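Long-range contacts in acetylcholine-binding protein (Bulinus truncatus, PDB 2BJ0), which probably binds acetylcholine, as a soluble pentamer built on the same scaffold as the extracellular ligand-binding domain of nicotinic acetylcholine receptors: residues 30-35 with 51-56; 156-161 with 175-180; 98-103 with 110-115; 134-139 with 193-198; 84-89 with 140-145. All blocks are in the same frame, centred on the assembly; numbering follows the deposited sequence.

From the N terminus, contact 1 comes first: it closes the hairpin of strands 25-40 and 45-57. Contact 5 then opens at 84-89 and closes at 140-145, and contact 3, the hairpin of strands 101-105 and 109-121, is nested within that loop. Contact 4 opens at 134-139, before contact 5 has closed, so the two cross; it closes at 193-198 and encloses contact 2, where the loop 156-161 lies on strand 170-183. Contacts 1 and 3 belong to one sheet of the beta sandwich, contacts 4 and 5 to the other. Phe31 of contact 1 packs on Ile194 and Ile196 of contact 4 between the sheets, and Lys32 forms a salt bridge with Glu156 of contact 2.

Contact 1 (30-35 with 51-56); sequences NFKLMN and WTQASW
Phe31 and Thr52 meet at a non-hydrogen-bonded position of an antiparallel beta hairpin, strands 25-40 and 45-57 of the immunoglobulin-like sandwich. The tight, buried part runs from Asn30 to Lys32. Asn30 exchanges two backbone hydrogen bonds with Gln53, and Lys32 two with Trp51. Between these pairs, Thr52 OG1 touches the edge of the Phe31 ring, 3.2 Å from CE1. On the opposite face of the sheet Gln53 OE1 lies 3.5 Å from Lys32 CG, while Lys32 NZ goes on to salt bridges with Glu156 and Glu163, and Gln53 NE2 bonds Glu156. The more exposed side begins at Met34, where a classic beta bulge sets Met34 and Asn35 both against Val49, and side chains alone link Met34 to 51-56. Met34 turns back at chi2 (-64°), which puts SD over the indole face in a Met-aromatic contact, 3.8 Å from the centroid of the five-membered ring of Trp51. Trp142 of a second subunit meets the same indole edge-to-face. Met34 CE ends 3.4 Å from Trp51 CZ2.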
# COMPACT_ATOMS: atom_id res chain seq x y z
N ASN A 30 -2.66 -24.86 13.11
CA ASN A 30 -3.15 -24.62 14.46
C ASN A 30 -3.35 -23.11 14.54
O ASN A 30 -2.81 -22.39 13.71
CB ASN A 30 -2.15 -25.11 15.51
CG ASN A 30 -2.30 -26.62 15.79
OD1 ASN A 30 -1.33 -27.37 15.72
ND2 ASN A 30 -3.53 -27.07 16.06
N PHE A 31 -4.11 -22.64 15.52
CA PHE A 31 -4.45 -21.24 15.62
C PHE A 31 -4.35 -20.78 17.04
O PHE A 31 -4.54 -21.57 17.97
CB PHE A 31 -5.87 -20.96 15.08
CG PHE A 31 -6.06 -21.30 13.64
CD1 PHE A 31 -5.75 -20.36 12.65
CD2 PHE A 31 -6.56 -22.53 13.26
CE1 PHE A 31 -5.92 -20.66 11.32
CE2 PHE A 31 -6.74 -22.83 11.93
CZ PHE A 31 -6.42 -21.89 10.94
N LYS A 32 -4.06 -19.50 17.21
CA LYS A 32 -4.11 -18.87 18.50
C LYS A 32 -4.99 -17.63 18.35
O LYS A 32 -4.62 -16.67 17.64
CB LYS A 32 -2.70 -18.44 18.95
CG LYS A 32 -1.70 -19.60 19.13
CD LYS A 32 -1.96 -20.30 20.46
CE LYS A 32 -1.46 -21.70 20.40
NZ LYS A 32 -1.74 -22.42 21.67
N LEU A 33 -6.14 -17.64 19.02
CA LEU A 33 -6.98 -16.46 19.08
C LEU A 33 -6.42 -15.58 20.19
O LEU A 33 -6.49 -15.96 21.35
CB LEU A 33 -8.47 -16.80 19.27
CG LEU A 33 -9.48 -15.64 19.34
CD1 LEU A 33 -9.47 -14.83 18.04
CD2 LEU A 33 -10.90 -16.13 19.61
N MET A 34 -5.85 -14.43 19.81
CA MET A 34 -5.12 -13.55 20.73
C MET A 34 -5.97 -12.47 21.39
O MET A 34 -5.75 -12.11 22.56
CB MET A 34 -3.95 -12.87 20.00
CG MET A 34 -3.01 -13.84 19.30
SD MET A 34 -2.14 -14.93 20.44
CE MET A 34 -1.10 -13.76 21.32
N ASN A 35 -6.92 -11.94 20.63
CA ASN A 35 -7.70 -10.84 21.08
C ASN A 35 -8.94 -10.69 20.16
O ASN A 35 -8.90 -11.09 19.01
CB ASN A 35 -6.86 -9.57 21.02
CG ASN A 35 -7.35 -8.45 21.90
OD1 ASN A 35 -8.42 -8.54 22.49
ND2 ASN A 35 -6.55 -7.39 22.01
N TRP A 51 -3.11 -15.73 15.37
CA TRP A 51 -1.94 -16.36 14.77
C TRP A 51 -2.37 -17.65 14.11
O TRP A 51 -3.11 -18.42 14.72
CB TRP A 51 -0.90 -16.72 15.83
CG TRP A 51 -0.40 -15.60 16.66
CD1 TRP A 51 -0.70 -14.24 16.55
CD2 TRP A 51 0.53 -15.71 17.74
NE1 TRP A 51 0.01 -13.53 17.49
CE2 TRP A 51 0.77 -14.39 18.23
CE3 TRP A 51 1.19 -16.79 18.36
CZ2 TRP A 51 1.62 -14.14 19.31
CZ3 TRP A 51 2.06 -16.52 19.43
CH2 TRP A 51 2.26 -15.21 19.88
N THR A 52 -1.92 -17.86 12.88
CA THR A 52 -2.10 -19.08 12.12
C THR A 52 -0.76 -19.76 12.13
O THR A 52 0.21 -19.16 11.71
CB THR A 52 -2.48 -18.79 10.64
OG1 THR A 52 -3.83 -18.34 10.59
CG2 THR A 52 -2.55 -20.10 9.81
N GLN A 53 -0.69 -20.99 12.63
CA GLN A 53 0.57 -21.69 12.69
C GLN A 53 0.55 -22.75 11.64
O GLN A 53 -0.10 -23.77 11.83
CB GLN A 53 0.79 -22.32 14.08
CG GLN A 53 0.52 -21.38 15.25
CD GLN A 53 0.73 -22.01 16.63
OE1 GLN A 53 0.94 -21.29 17.60
NE2 GLN A 53 0.66 -23.34 16.72
N ALA A 54 1.22 -22.50 10.51
CA ALA A 54 1.17 -23.41 9.39
C ALA A 54 2.49 -24.15 9.22
O ALA A 54 3.55 -23.52 9.20
CB ALA A 54 0.84 -22.65 8.10
N SER A 55 2.44 -25.47 9.08
CA SER A 55 3.66 -26.18 8.75
C SER A 55 3.50 -27.20 7.65
O SER A 55 2.42 -27.76 7.44
CB SER A 55 4.37 -26.76 9.98
OG SER A 55 3.46 -27.34 10.87
N TRP A 56 4.59 -27.40 6.91
CA TRP A 56 4.61 -28.40 5.86
C TRP A 56 6.05 -28.81 5.67
O TRP A 56 6.92 -28.17 6.22
CB TRP A 56 3.95 -27.89 4.57
CG TRP A 56 4.71 -26.79 3.92
CD1 TRP A 56 5.57 -26.89 2.87
CD2 TRP A 56 4.72 -25.42 4.32
NE1 TRP A 56 6.11 -25.66 2.57
CE2 TRP A 56 5.58 -24.73 3.44
CE3 TRP A 56 4.06 -24.69 5.32
CZ2 TRP A 56 5.82 -23.36 3.55
CZ3 TRP A 56 4.29 -23.31 5.40
CH2 TRP A 56 5.17 -22.68 4.53

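Contact 2 (156-161 with 175-180)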
# COMPACT_ATOMS: atom_id res chain seq x y z
N GLU A 156 -0.78 -29.25 18.19
CA GLU A 156 -1.42 -28.74 19.40
C GLU A 156 -2.85 -29.22 19.60
O GLU A 156 -3.50 -28.91 20.60
CB GLU A 156 -1.36 -27.22 19.40
CG GLU A 156 0.06 -26.68 19.40
CD GLU A 156 0.12 -25.23 19.80
OE1 GLU A 156 -0.81 -24.79 20.50
OE2 GLU A 156 1.08 -24.53 19.40
N GLY A 157 -3.34 -30.00 18.63
CA GLY A 157 -4.72 -30.45 18.61
C GLY A 157 -5.72 -29.35 18.33
O GLY A 157 -5.38 -28.26 17.83
N VAL A 158 -6.97 -29.63 18.68
CA VAL A 158 -8.10 -28.78 18.36
C VAL A 158 -8.42 -27.91 19.58
O VAL A 158 -9.33 -27.09 19.55
CB VAL A 158 -9.29 -29.71 17.92
CG1 VAL A 158 -10.68 -29.14 18.28
CG2 VAL A 158 -9.18 -30.04 16.44
N VAL A 159 -7.63 -28.05 20.63
CA VAL A 159 -8.05 -27.65 21.97
C VAL A 159 -7.30 -26.47 22.59
O VAL A 159 -7.66 -26.03 23.68
CB VAL A 159 -7.91 -28.85 22.94
CG1 VAL A 159 -8.92 -29.93 22.57
CG2 VAL A 159 -6.45 -29.40 22.94
N ASN A 160 -6.28 -25.96 21.91
CA ASN A 160 -5.51 -24.86 22.51
C ASN A 160 -5.52 -23.46 21.87
O ASN A 160 -4.59 -22.66 22.08
CB ASN A 160 -4.10 -25.32 22.80
CG ASN A 160 -3.94 -25.65 24.25
OD1 ASN A 160 -4.13 -24.79 25.14
ND2 ASN A 160 -3.67 -26.92 24.53
N ILE A 161 -6.59 -23.16 21.16
CA ILE A 161 -6.79 -21.86 20.49
C ILE A 161 -6.78 -20.68 21.46
O ILE A 161 -6.21 -19.62 21.16
CB ILE A 161 -8.09 -21.92 19.62
CG1 ILE A 161 -8.00 -23.13 18.68
CG2 ILE A 161 -8.33 -20.64 18.82
CD1 ILE A 161 -9.06 -23.19 17.67
N ALA A 175 -13.41 -22.25 22.32
CA ALA A 175 -12.87 -22.18 20.97
C ALA A 175 -12.43 -23.56 20.57
O ALA A 175 -11.72 -24.22 21.32
CB ALA A 175 -11.67 -21.19 20.92
N THR A 176 -12.88 -24.01 19.40
CA THR A 176 -12.38 -25.25 18.82
C THR A 176 -12.20 -25.05 17.33
O THR A 176 -12.49 -23.98 16.79
CB THR A 176 -13.34 -26.44 19.07
OG1 THR A 176 -14.63 -26.14 18.52
CG2 THR A 176 -13.65 -26.61 20.57
N GLN A 177 -11.71 -26.09 16.66
CA GLN A 177 -11.66 -26.12 15.21
C GLN A 177 -12.10 -27.48 14.68
O GLN A 177 -11.98 -28.49 15.36
CB GLN A 177 -10.27 -25.76 14.70
CG GLN A 177 -9.22 -26.85 14.78
CD GLN A 177 -7.83 -26.30 14.52
OE1 GLN A 177 -7.49 -25.23 15.04
NE2 GLN A 177 -7.04 -27.00 13.71
N SER A 178 -12.61 -27.46 13.47
CA SER A 178 -13.04 -28.66 12.81
C SER A 178 -12.54 -28.65 11.36
O SER A 178 -12.50 -27.60 10.71
CB SER A 178 -14.57 -28.73 12.87
OG SER A 178 -15.07 -29.52 11.82
N LEU A 179 -12.13 -29.82 10.87
CA LEU A 179 -11.65 -29.96 9.51
C LEU A 179 -12.80 -30.45 8.63
O LEU A 179 -13.49 -31.39 8.98
CB LEU A 179 -10.47 -30.94 9.46
CG LEU A 179 -10.01 -31.51 8.11
CD1 LEU A 179 -9.52 -30.40 7.15
CD2 LEU A 179 -8.92 -32.56 8.31
N ASN A 180 -13.01 -29.79 7.49
CA ASN A 180 -14.10 -30.15 6.59
C ASN A 180 -13.60 -30.17 5.17
O ASN A 180 -12.50 -29.68 4.90
CB ASN A 180 -15.27 -29.16 6.72
CG ASN A 180 -15.53 -28.73 8.18
OD1 ASN A 180 -16.08 -29.50 8.98
ND2 ASN A 180 -15.15 -27.50 8.52
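Val158 lays its two methyls against Gln177 where the loop between strands 149-153 and 170-183, probably the F loop of this receptor family, folds over strand 170-183. No hydrogen bond joins 156-161 to 175-180, and the two are held by van der Waals contacts that depend on how the side chains are turned. Val158 has chi1 at 149°, well away from a staggered position, and both methyls come close to one carbonyl: CG1 is 3.3 Å and CG2 3.4 Å from Gln177 O. CG1 also touches Thr176 CB, and CG2 rests 3.6 Å from Gln177 CG. Gln177 holds CG in the crowded position between its own backbone N and carbonyl carbon (chi1 78°). From there the chain runs on extended, and the amide lies near Ile161, with NE2 making weak hydrogen bonds to Leu29 O and Thr153 OG1. The backbone N of Gln177 is buried by the contact and has no partner in the model. Ile161 is extended at chi2 (-171°), which carries CD1 to 3.6 Å from Thr176 O and 3.7 Å from Gln177 OE1. Ile161 also packs on Ile196 of strand 190-202. Farther back along the strand, Ile161 CB sits 3.9 Å from Ala175 CB.

Contact 3 (98-103 with 110-115)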
# COMPACT_ATOMS: atom_id res chain seq x y z
N SER A 98 2.93 -9.10 11.81
CA SER A 98 4.23 -9.63 12.25
C SER A 98 5.14 -9.67 11.01
O SER A 98 4.65 -9.50 9.89
CB SER A 98 4.03 -11.06 12.75
OG SER A 98 3.34 -11.81 11.77
N ALA A 99 6.43 -9.93 11.20
CA ALA A 99 7.40 -10.03 10.10
C ALA A 99 7.07 -11.22 9.20
O ALA A 99 6.72 -12.29 9.69
CB ALA A 99 8.79 -10.17 10.66
N ASP A 100 7.18 -11.05 7.89
CA ASP A 100 6.75 -12.10 6.96
C ASP A 100 7.90 -13.02 6.57
O ASP A 100 8.51 -12.88 5.51
CB ASP A 100 6.11 -11.47 5.72
CG ASP A 100 4.97 -12.29 5.17
OD1 ASP A 100 4.55 -13.27 5.84
OD2 ASP A 100 4.43 -12.03 4.08
N ARG A 101 8.18 -13.99 7.45
CA ARG A 101 9.29 -14.88 7.30
C ARG A 101 8.89 -16.30 7.70
O ARG A 101 8.02 -16.46 8.53
CB ARG A 101 10.41 -14.46 8.22
CG ARG A 101 11.12 -13.20 7.84
CD ARG A 101 12.43 -13.08 8.57
NE ARG A 101 13.40 -12.40 7.72
CZ ARG A 101 14.54 -12.90 7.29
NH1 ARG A 101 14.94 -14.11 7.61
NH2 ARG A 101 15.30 -12.15 6.53
N VAL A 102 9.53 -17.29 7.09
CA VAL A 102 9.34 -18.71 7.49
C VAL A 102 10.64 -19.19 8.12
O VAL A 102 11.70 -18.52 7.99
CB VAL A 102 8.97 -19.62 6.28
CG1 VAL A 102 7.70 -19.12 5.58
CG2 VAL A 102 10.11 -19.71 5.28
N VAL A 103 10.57 -20.33 8.81
CA VAL A 103 11.74 -20.98 9.38
C VAL A 103 11.81 -22.40 8.89
O VAL A 103 10.86 -23.17 9.04
CB VAL A 103 11.71 -21.00 10.91
CG1 VAL A 103 12.90 -21.82 11.45
CG2 VAL A 103 11.68 -19.57 11.49
N VAL A 110 9.00 -26.81 7.37
CA VAL A 110 8.90 -25.34 7.34
C VAL A 110 7.79 -24.91 8.26
O VAL A 110 6.75 -25.54 8.29
CB VAL A 110 8.57 -24.80 5.92
CG1 VAL A 110 8.55 -23.28 5.93
CG2 VAL A 110 9.61 -25.29 4.87
N ILE A 111 8.03 -23.85 9.02
CA ILE A 111 7.00 -23.29 9.87
C ILE A 111 6.80 -21.83 9.47
O ILE A 111 7.78 -21.10 9.21
CB ILE A 111 7.37 -23.39 11.39
CG1 ILE A 111 7.65 -24.86 11.77
CG2 ILE A 111 6.21 -22.85 12.22
CD1 ILE A 111 8.26 -25.14 13.22
N TYR A 112 5.52 -21.43 9.39
CA TYR A 112 5.11 -20.09 9.09
C TYR A 112 3.96 -19.70 10.06
O TYR A 112 2.96 -20.41 10.16
CB TYR A 112 4.68 -20.02 7.63
CG TYR A 112 4.20 -18.67 7.13
CD1 TYR A 112 4.90 -17.49 7.43
CD2 TYR A 112 3.06 -18.59 6.35
CE1 TYR A 112 4.44 -16.23 6.97
CE2 TYR A 112 2.58 -17.36 5.88
CZ TYR A 112 3.28 -16.19 6.18
OH TYR A 112 2.78 -14.99 5.68
N VAL A 113 4.15 -18.58 10.77
CA VAL A 113 3.20 -18.15 11.79
C VAL A 113 2.91 -16.69 11.58
O VAL A 113 3.47 -15.86 12.26
CB VAL A 113 3.73 -18.36 13.23
CG1 VAL A 113 2.62 -18.03 14.27
CG2 VAL A 113 4.22 -19.79 13.44
N PRO A 114 2.02 -16.37 10.65
CA PRO A 114 1.56 -15.00 10.51
C PRO A 114 0.60 -14.55 11.65
O PRO A 114 -0.33 -15.29 11.99
CB PRO A 114 0.82 -15.01 9.15
CG PRO A 114 0.45 -16.43 8.87
CD PRO A 114 1.39 -17.29 9.67
N SER A 115 0.82 -13.38 12.24
CA SER A 115 -0.22 -12.78 13.07
C SER A 115 -1.07 -11.85 12.20
O SER A 115 -0.50 -10.89 11.59
CB SER A 115 0.39 -12.04 14.25
OG SER A 115 -0.66 -11.48 15.06
O HOH W 1 4.52 -13.54 9.92
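Val103 and Ile111 form an antiparallel hydrogen-bonded pair, with both N-H groups answered by the facing carbonyls at 2.9 Å (Val103 N to Ile111 O, and Ile111 N to Val103 O). The strand directions differ by 144°, and farther along the two segments are joined by side chains and a water. Ser98 OG accepts an almost straight bond (173°) from Ser115 N at 3.0 Å. A water also bonded to Ser98 OG donates to Ala99 O and, weakly, to Val113 O. Asp100, the centre of an inverse gamma turn, takes a very short bond from Tyr112 OH at its OD1, 2.5 Å away and in the plane of the ring. Val102 CG1 approaches the ring obliquely, 3.7 Å from Tyr112 CD1, while Pro114 CD covers the centre of one face. A phenylalanine in place of Tyr112 would probably leave Asp100 OD1 without its hydroxyl mate and the carboxylate freer to turn. Val102 CB also packs on Val110 CG1, at 3.7 Å. Ala99 N and Val113 O bond Ser86 and Trp142 of a second subunit, consistent with this hairpin being loop E on the complementary side of a receptor-type agonist site.

Contact 4 (134-139 with 193-198); sequences TCRIKV and DIEITF
Arg136 and Thr197 lie side by side across strands 133-141 and 190-202, antiparallel neighbours (162°) in one sheet of the immunoglobulin-like sandwich. Six backbone hydrogen bonds join Cys135 with Phe198, Ile137 with Ile196 and Val139 with Ile194. Along the Arg136 chain, CB lies 3.6 Å from Glu195 OE2. CG touches both that oxygen and Thr197 OG1, the latter at 3.3 Å. CD is 3.1 Å from Glu195 OE2, but NE stands 4.5 Å from it, beyond a salt bridge, because the chain bends at chi3 (-86°). NH1 comes near Thr197 CG2, and Thr134 CG2 sits over one face of the guanidinium, toward its rim. On the same side of the sheet the Lys138 chain crosses Asp193, with Lys138 CE 3.7 Å from Asp193 OD2, and its NZ bonds Tyr184. Asp193 OD1 accepts from Asn180 ND2, whereas the buried OD2 has no partner in the model. An alanine at Asp193 would probably leave Asn180 ND2 without this acceptor and Lys138 without this nearby negative charge. On the other face of the sheet, Ile137 CD1 meets the edge of the Phe198 ring. Cys135, joined to Cys122 in what corresponds to the Cys-loop disulfide of the receptor family, places CB over a face of that ring, 3.6 Å from Phe198 CZ.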
# COMPACT_ATOMS: atom_id res chain seq x y z
N THR A 134 -21.73 -16.81 19.27
CA THR A 134 -20.90 -17.80 18.59
C THR A 134 -20.49 -17.32 17.20
O THR A 134 -21.34 -16.96 16.37
CB THR A 134 -21.62 -19.16 18.50
OG1 THR A 134 -21.76 -19.70 19.81
CG2 THR A 134 -20.72 -20.18 17.83
N CYS A 135 -19.18 -17.33 16.96
CA CYS A 135 -18.62 -16.90 15.70
C CYS A 135 -17.79 -17.98 15.07
O CYS A 135 -17.23 -18.82 15.76
CB CYS A 135 -17.80 -15.63 15.92
SG CYS A 135 -18.90 -14.39 16.61
N ARG A 136 -17.74 -17.96 13.74
CA ARG A 136 -17.01 -18.96 12.97
C ARG A 136 -16.02 -18.29 12.02
O ARG A 136 -16.34 -17.29 11.38
CB ARG A 136 -18.00 -19.84 12.19
CG ARG A 136 -18.55 -21.01 13.04
CD ARG A 136 -19.94 -21.55 12.63
NE ARG A 136 -21.04 -20.80 13.25
CZ ARG A 136 -21.80 -21.25 14.26
NH1 ARG A 136 -21.60 -22.47 14.77
NH2 ARG A 136 -22.77 -20.48 14.74
N ILE A 137 -14.80 -18.84 11.94
CA ILE A 137 -13.83 -18.39 10.94
C ILE A 137 -13.43 -19.57 10.05
O ILE A 137 -13.01 -20.62 10.56
CB ILE A 137 -12.58 -17.78 11.63
CG1 ILE A 137 -12.93 -16.50 12.38
CG2 ILE A 137 -11.47 -17.52 10.60
CD1 ILE A 137 -11.90 -16.15 13.46
N LYS A 138 -13.55 -19.39 8.74
CA LYS A 138 -13.27 -20.44 7.77
C LYS A 138 -11.95 -20.16 7.04
O LYS A 138 -11.79 -19.10 6.41
CB LYS A 138 -14.44 -20.55 6.78
CG LYS A 138 -14.33 -21.74 5.82
CD LYS A 138 -15.62 -21.86 4.96
CE LYS A 138 -15.37 -22.61 3.63
NZ LYS A 138 -16.63 -22.64 2.80
N VAL A 139 -11.00 -21.09 7.15
CA VAL A 139 -9.69 -20.95 6.52
C VAL A 139 -9.39 -22.13 5.60
O VAL A 139 -9.56 -23.31 5.99
CB VAL A 139 -8.56 -20.96 7.59
CG1 VAL A 139 -7.23 -20.49 6.98
CG2 VAL A 139 -8.94 -20.11 8.81
N ASP A 193 -11.08 -27.25 4.28
CA ASP A 193 -11.01 -26.07 5.12
C ASP A 193 -10.97 -26.46 6.58
O ASP A 193 -11.40 -27.56 6.96
CB ASP A 193 -12.12 -25.07 4.81
CG ASP A 193 -13.49 -25.59 5.14
OD1 ASP A 193 -13.91 -25.48 6.31
OD2 ASP A 193 -14.23 -26.11 4.28
N ILE A 194 -10.41 -25.58 7.40
CA ILE A 194 -10.58 -25.72 8.83
C ILE A 194 -11.47 -24.58 9.28
O ILE A 194 -11.29 -23.42 8.86
CB ILE A 194 -9.22 -25.74 9.56
CG1 ILE A 194 -8.46 -27.00 9.15
CG2 ILE A 194 -9.41 -25.68 11.10
CD1 ILE A 194 -7.08 -27.15 9.75
N GLU A 195 -12.44 -24.91 10.12
CA GLU A 195 -13.36 -23.93 10.62
C GLU A 195 -13.14 -23.72 12.11
O GLU A 195 -13.29 -24.66 12.91
CB GLU A 195 -14.79 -24.40 10.35
CG GLU A 195 -15.85 -23.46 10.90
CD GLU A 195 -17.10 -23.41 10.03
OE1 GLU A 195 -17.02 -23.75 8.81
OE2 GLU A 195 -18.17 -23.03 10.56
N ILE A 196 -12.82 -22.49 12.49
CA ILE A 196 -12.73 -22.13 13.89
C ILE A 196 -14.08 -21.65 14.40
O ILE A 196 -14.70 -20.78 13.80
CB ILE A 196 -11.66 -21.04 14.13
CG1 ILE A 196 -10.30 -21.51 13.62
CG2 ILE A 196 -11.56 -20.72 15.61
CD1 ILE A 196 -9.33 -20.37 13.46
N THR A 197 -14.53 -22.22 15.52
CA THR A 197 -15.75 -21.79 16.16
C THR A 197 -15.40 -21.32 17.57
O THR A 197 -14.72 -22.02 18.31
CB THR A 197 -16.77 -22.97 16.20
OG1 THR A 197 -17.12 -23.33 14.85
CG2 THR A 197 -18.08 -22.51 16.78
N PHE A 198 -15.83 -20.11 17.92
CA PHE A 198 -15.62 -19.62 19.26
C PHE A 198 -16.86 -18.92 19.78
O PHE A 198 -17.71 -18.48 19.00
CB PHE A 198 -14.33 -18.76 19.36
CG PHE A 198 -14.37 -17.47 18.57
CD1 PHE A 198 -14.01 -17.46 17.23
CD2 PHE A 198 -14.75 -16.28 19.19
CE1 PHE A 198 -14.05 -16.25 16.51
CE2 PHE A 198 -14.79 -15.06 18.46
CZ PHE A 198 -14.44 -15.06 17.14

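Contact 5 (84-89 with 140-145); sequences DLSFYN and GSWTHD
Ser86 and Gly140 exchange two backbone hydrogen bonds, Leu85 faces Ser141 at a non-hydrogen-bonded position, and Trp142 N reaches back to Asp84 O at 3.2 Å. Beyond this short antiparallel stretch the Asp84 carboxylate gathers the turn 141-144. OD1 receives Ser141 OG at 2.6 Å on the syn side and His144 ND1 at 2.9 Å from the other face of the carboxylate, whose plane stands 87° from the imidazole. OD2 takes Thr143 OG1 at 2.6 Å, from above the plane, and a weak bond from Thr143 N. Both oxygens are thus gripped, which would hold the group against rotation. Ser141 OG in turn accepts from His144 N, an ST motif. Tyr88 and Trp142 meet obliquely with planes at 49°, Tyr88 CZ being 3.6 Å from Trp142 CE3, and Tyr88 OH lies 2.9 Å from Ser141 O. Trp142 O bonds a cyclohexylpropylsulfonic acid, probably from the crystallisation liquor, in what is likely the aromatic agonist pocket, to which these segments would contribute loops A and B. Trp142 NE1 bonds Val113 of a third subunit. Within the chain, strand 85-87 borders strand 133-141 at the margin of its sheet, with Leu85 on Thr52 and Phe87 on Leu50 of strand 45-57.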
# COMPACT_ATOMS: atom_id res chain seq x y z
N ASP A 84 -1.42 -20.67 0.01
CA ASP A 84 -2.31 -19.54 -0.28
C ASP A 84 -3.58 -19.63 0.57
O ASP A 84 -4.68 -19.65 0.04
CB ASP A 84 -2.65 -19.48 -1.77
CG ASP A 84 -3.45 -20.69 -2.25
OD1 ASP A 84 -3.21 -21.80 -1.69
OD2 ASP A 84 -4.34 -20.62 -3.13
N LEU A 85 -3.43 -19.63 1.89
CA LEU A 85 -4.57 -19.66 2.81
C LEU A 85 -5.37 -18.37 2.72
O LEU A 85 -4.80 -17.28 2.76
CB LEU A 85 -4.12 -19.85 4.25
CG LEU A 85 -3.38 -21.15 4.54
CD1 LEU A 85 -2.79 -21.01 5.91
CD2 LEU A 85 -4.32 -22.36 4.43
N SER A 86 -6.68 -18.51 2.56
CA SER A 86 -7.56 -17.38 2.61
C SER A 86 -8.59 -17.64 3.68
O SER A 86 -8.93 -18.82 3.98
CB SER A 86 -8.26 -17.14 1.25
OG SER A 86 -7.33 -16.84 0.21
N PHE A 87 -9.09 -16.57 4.25
CA PHE A 87 -10.26 -16.63 5.11
C PHE A 87 -11.48 -16.49 4.23
O PHE A 87 -11.78 -15.39 3.73
CB PHE A 87 -10.23 -15.53 6.15
CG PHE A 87 -9.05 -15.62 7.08
CD1 PHE A 87 -9.08 -16.46 8.18
CD2 PHE A 87 -7.92 -14.83 6.87
CE1 PHE A 87 -8.00 -16.55 9.05
CE2 PHE A 87 -6.82 -14.93 7.75
CZ PHE A 87 -6.87 -15.79 8.83
N TYR A 88 -12.19 -17.60 4.04
CA TYR A 88 -13.32 -17.68 3.14
C TYR A 88 -14.46 -16.72 3.50
O TYR A 88 -15.21 -16.30 2.61
CB TYR A 88 -13.83 -19.12 3.07
CG TYR A 88 -13.13 -19.94 2.00
CD1 TYR A 88 -11.77 -20.26 2.10
CD2 TYR A 88 -13.83 -20.33 0.85
CE1 TYR A 88 -11.13 -21.00 1.09
CE2 TYR A 88 -13.22 -21.06 -0.16
CZ TYR A 88 -11.87 -21.40 -0.05
OH TYR A 88 -11.30 -22.12 -1.10
N ASN A 89 -14.60 -16.40 4.78
CA ASN A 89 -15.67 -15.52 5.21
C ASN A 89 -15.16 -14.13 5.62
O ASN A 89 -15.83 -13.42 6.35
CB ASN A 89 -16.53 -16.15 6.32
CG ASN A 89 -15.76 -16.46 7.60
OD1 ASN A 89 -14.60 -16.87 7.61
ND2 ASN A 89 -16.46 -16.29 8.72
N GLY A 140 -8.91 -21.84 4.39
CA GLY A 140 -8.45 -22.93 3.53
C GLY A 140 -7.69 -22.38 2.34
O GLY A 140 -7.59 -21.15 2.20
N SER A 141 -7.13 -23.25 1.52
CA SER A 141 -6.44 -22.79 0.33
C SER A 141 -7.47 -22.28 -0.65
O SER A 141 -8.52 -22.90 -0.88
CB SER A 141 -5.63 -23.90 -0.30
OG SER A 141 -5.19 -23.54 -1.59
N TRP A 142 -7.17 -21.12 -1.23
CA TRP A 142 -8.07 -20.56 -2.21
C TRP A 142 -8.05 -21.30 -3.54
O TRP A 142 -9.07 -21.34 -4.21
CB TRP A 142 -7.72 -19.09 -2.46
CG TRP A 142 -8.78 -18.35 -3.21
CD1 TRP A 142 -8.69 -17.85 -4.47
CD2 TRP A 142 -10.10 -18.04 -2.75
NE1 TRP A 142 -9.87 -17.24 -4.82
CE2 TRP A 142 -10.75 -17.33 -3.78
CE3 TRP A 142 -10.80 -18.27 -1.55
CZ2 TRP A 142 -12.05 -16.86 -3.67
CZ3 TRP A 142 -12.11 -17.79 -1.43
CH2 TRP A 142 -12.72 -17.11 -2.50
N THR A 143 -6.89 -21.83 -3.93
CA THR A 143 -6.73 -22.34 -5.28
C THR A 143 -6.11 -23.71 -5.44
O THR A 143 -5.93 -24.12 -6.58
CB THR A 143 -5.90 -21.36 -6.18
OG1 THR A 143 -4.56 -21.29 -5.67
CG2 THR A 143 -6.44 -19.94 -6.09
N HIS A 144 -5.78 -24.40 -4.33
CA HIS A 144 -5.26 -25.78 -4.38
C HIS A 144 -6.31 -26.76 -3.80
O HIS A 144 -6.66 -26.68 -2.63
CB HIS A 144 -3.94 -25.91 -3.57
CG HIS A 144 -2.81 -25.06 -4.09
ND1 HIS A 144 -2.59 -23.77 -3.66
CD2 HIS A 144 -1.82 -25.33 -4.98
CE1 HIS A 144 -1.54 -23.26 -4.29
NE2 HIS A 144 -1.05 -24.19 -5.09
N ASP A 145 -6.82 -27.65 -4.63
CA ASP A 145 -7.83 -28.66 -4.18
C ASP A 145 -7.14 -29.73 -3.33
O ASP A 145 -5.92 -29.73 -3.21
CB ASP A 145 -8.58 -29.26 -5.37
CG ASP A 145 -7.68 -30.06 -6.30
OD1 ASP A 145 -6.71 -30.70 -5.83
OD2 ASP A 145 -7.84 -30.10 -7.54